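Local coordinates for putative oxidoreductase (Klebsiella pneumoniae subsp. pneumoniae MGH 78578, PDB 3E82), which probably acts as a nucleotide-dependent oxidoreductase of the Gfo/Idh/MocA family, with an NAD-binding Rossmann domain joined to a C-terminal alpha/beta domain, at the interface of chains A and B. Coordinates in Å, arbitrary orientation; residue numbers count along the deposited sequence, not the author numbering. Chains: chain A/B, Putative oxidoreductase.

The interface of chains A and B. Residues chain A 150, 218, 220, 224-225, 227; chain B 201, 203, 205, 214, 216, 229.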
loop_
_atom_site.group_PDB
_atom_site.type_symbol
_atom_site.label_atom_id
_atom_site.label_comp_id
_atom_site.label_asym_id
_atom_site.label_seq_id
_atom_site.Cartn_x
_atom_site.Cartn_y
_atom_site.Cartn_z
ATOM N N HIS A 150 10.432 -2.711 -5.629
ATOM C CA HIS A 150 9.369 -2.407 -4.674
ATOM C C HIS A 150 9.779 -2.870 -3.272
ATOM O O HIS A 150 9.935 -4.066 -3.028
ATOM C CB HIS A 150 8.076 -3.101 -5.113
ATOM C CG HIS A 150 6.898 -2.826 -4.231
ATOM N ND1 HIS A 150 6.785 -3.338 -2.955
ATOM C CD2 HIS A 150 5.758 -2.133 -4.459
ATOM C CE1 HIS A 150 5.623 -2.979 -2.440
ATOM N NE2 HIS A 150 4.979 -2.248 -3.332
ATOM N N VAL A 218 5.211 7.134 0.939
ATOM C CA VAL A 218 5.949 6.612 -0.202
ATOM C C VAL A 218 7.195 7.446 -0.462
ATOM O O VAL A 218 7.131 8.680 -0.511
ATOM C CB VAL A 218 5.076 6.621 -1.476
ATOM C CG1 VAL A 218 5.864 6.067 -2.665
ATOM C CG2 VAL A 218 3.810 5.809 -1.243
ATOM N N ASN A 220 10.086 8.107 -3.191
ATOM C CA ASN A 220 10.418 7.883 -4.597
ATOM C C ASN A 220 11.919 7.912 -4.856
ATOM O O ASN A 220 12.619 8.841 -4.439
ATOM C CB ASN A 220 9.760 8.944 -5.483
ATOM C CG ASN A 220 8.252 8.910 -5.413
ATOM O OD1 ASN A 220 7.624 7.903 -5.745
ATOM N ND2 ASN A 220 7.656 10.016 -4.983
ATOM N N HIS A 224 13.172 2.718 -8.198
ATOM C CA HIS A 224 12.360 1.853 -7.355
ATOM C C HIS A 224 11.495 2.654 -6.399
ATOM O O HIS A 224 11.691 3.858 -6.234
ATOM C CB HIS A 224 13.238 0.850 -6.585
ATOM C CG HIS A 224 13.972 1.432 -5.414
ATOM N ND1 HIS A 224 15.072 2.250 -5.552
ATOM C CD2 HIS A 224 13.794 1.264 -4.081
ATOM C CE1 HIS A 224 15.545 2.554 -4.356
ATOM N NE2 HIS A 224 14.787 1.969 -3.447
ATOM N N LYS A 225 10.528 1.981 -5.788
ATOM C CA LYS A 225 9.620 2.627 -4.856
ATOM C C LYS A 225 9.742 2.027 -3.469
ATOM O O LYS A 225 9.989 0.831 -3.311
ATOM C CB LYS A 225 8.172 2.482 -5.329
ATOM C CG LYS A 225 7.872 3.076 -6.707
ATOM C CD LYS A 225 8.063 4.586 -6.745
ATOM C CE LYS A 225 7.540 5.175 -8.050
ATOM N NZ LYS A 225 7.621 6.662 -8.067
ATOM N N ILE A 227 7.661 1.908 0.252
ATOM C CA ILE A 227 6.423 2.158 0.971
ATOM C C ILE A 227 6.617 1.893 2.463
ATOM O O ILE A 227 6.988 0.781 2.869
ATOM C CB ILE A 227 5.271 1.263 0.455
ATOM C CG1 ILE A 227 4.896 1.673 -0.973
ATOM C CG2 ILE A 227 4.059 1.387 1.372
ATOM C CD1 ILE A 227 3.693 0.938 -1.525
ATOM N N ASN B 201 0.490 7.463 -7.767
ATOM C CA ASN B 201 1.922 7.314 -7.986
ATOM C C ASN B 201 2.019 6.212 -9.038
ATOM O O ASN B 201 1.757 5.037 -8.742
ATOM C CB ASN B 201 2.611 6.885 -6.692
ATOM C CG ASN B 201 4.114 7.077 -6.739
ATOM O OD1 ASN B 201 4.753 6.884 -7.783
ATOM N ND2 ASN B 201 4.691 7.449 -5.607
ATOM N N ALA B 203 4.407 4.468 -12.241
ATOM C CA ALA B 203 5.767 4.394 -12.755
ATOM C C ALA B 203 6.065 3.203 -13.660
ATOM O O ALA B 203 5.300 2.235 -13.725
ATOM C CB ALA B 203 6.757 4.397 -11.570
ATOM N N LEU B 205 8.923 0.598 -13.944
ATOM C CA LEU B 205 10.062 0.055 -13.206
ATOM C C LEU B 205 10.798 -1.127 -13.840
ATOM O O LEU B 205 11.986 -1.323 -13.590
ATOM C CB LEU B 205 9.609 -0.335 -11.795
ATOM C CG LEU B 205 8.886 0.751 -10.986
ATOM C CD1 LEU B 205 8.441 0.175 -9.650
ATOM C CD2 LEU B 205 9.812 1.950 -10.779
ATOM N N TRP B 214 3.683 -0.194 -12.742
ATOM C CA TRP B 214 3.537 -0.110 -11.297
ATOM C C TRP B 214 2.613 1.067 -11.041
ATOM O O TRP B 214 2.904 2.196 -11.440
ATOM C CB TRP B 214 4.893 0.143 -10.638
ATOM C CG TRP B 214 4.894 0.077 -9.128
ATOM C CD1 TRP B 214 5.188 -1.015 -8.351
ATOM C CD2 TRP B 214 4.688 1.167 -8.223
ATOM N NE1 TRP B 214 5.190 -0.665 -7.024
ATOM C CE2 TRP B 214 4.886 0.668 -6.915
ATOM C CE3 TRP B 214 4.359 2.520 -8.389
ATOM C CZ2 TRP B 214 4.769 1.475 -5.780
ATOM C CZ3 TRP B 214 4.241 3.323 -7.259
ATOM C CH2 TRP B 214 4.447 2.796 -5.971
ATOM N N HIS B 216 0.249 2.735 -7.891
ATOM C CA HIS B 216 -0.150 2.727 -6.506
ATOM C C HIS B 216 -1.039 3.941 -6.310
ATOM O O HIS B 216 -0.561 5.075 -6.281
ATOM C CB HIS B 216 1.092 2.810 -5.632
ATOM C CG HIS B 216 0.832 2.465 -4.206
ATOM N ND1 HIS B 216 0.783 3.416 -3.214
ATOM C CD2 HIS B 216 0.523 1.288 -3.620
ATOM C CE1 HIS B 216 0.451 2.838 -2.076
ATOM N NE2 HIS B 216 0.287 1.547 -2.293
ATOM N N HIS B 229 -3.631 -1.231 -6.010
ATOM C CA HIS B 229 -2.253 -1.446 -6.448
ATOM C C HIS B 229 -2.115 -2.427 -7.611
ATOM O O HIS B 229 -2.655 -3.530 -7.571
ATOM C CB HIS B 229 -1.417 -1.942 -5.259
ATOM C CG HIS B 229 0.054 -2.017 -5.535
ATOM N ND1 HIS B 229 0.898 -0.941 -5.358
ATOM C CD2 HIS B 229 0.819 -3.020 -6.028
ATOM C CE1 HIS B 229 2.121 -1.278 -5.733
ATOM N NE2 HIS B 229 2.100 -2.534 -6.143
#
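Strands 148-156, 214-220 and 225-231 of chain A meet strands 197-203, 214-220 and 225-231 of chain B, packing two copies of one protein sheet to sheet. A:Lys225 runs obliquely across the indole of B:Trp214. Its CB lies 3.6 Å from CZ2 of B:Trp214, and CG sits over the face of the six-membered ring, 3.5 Å from CH2 of B:Trp214, as a CH-pi contact. The bend at chi2 (-64°) carries CD out past the CZ3-CH2 rim, and CE reaches the methyl CB of B:Ala203. The ammonium NZ then meets the amide of B:Asn201 tip to tip, giving a hydrogen bond to the carbonyl OD1 of B:Asn201 (2.9 Å) that lies in the carbonyl plane, on a lone pair. NZ also bonds OD1 of A:Asn220, but from above that carbonyl's plane. The same A:Asn220 OD1 accepts ND2 of B:Asn201 at 3.0 Å, nearly straight (173° at H) and on a lone pair. Both ends of the B:Asn201 amide are thereby engaged, which fixes its flip, and two donors grip A:Asn220 OD1; the lysine's likely positive charge would polarise both carbonyls. B:His229 points the CE1 edge of its imidazole at the opposite indole face, toward the rim, so the indole is held between this edge and the lysine chain. A:His150 brings its CD2 edge rim to rim with the indole's NE1 edge, side chains crossing at about a right angle and planes inclined, and meets B:His229 tip to tip. A:Ile227 places CD1 over the B:His216 ring, 3.5 Å from NE2 of B:His216. With its two-fold twin, this mixed aromatic and polar patch joins the chains of what may be the biological dimer.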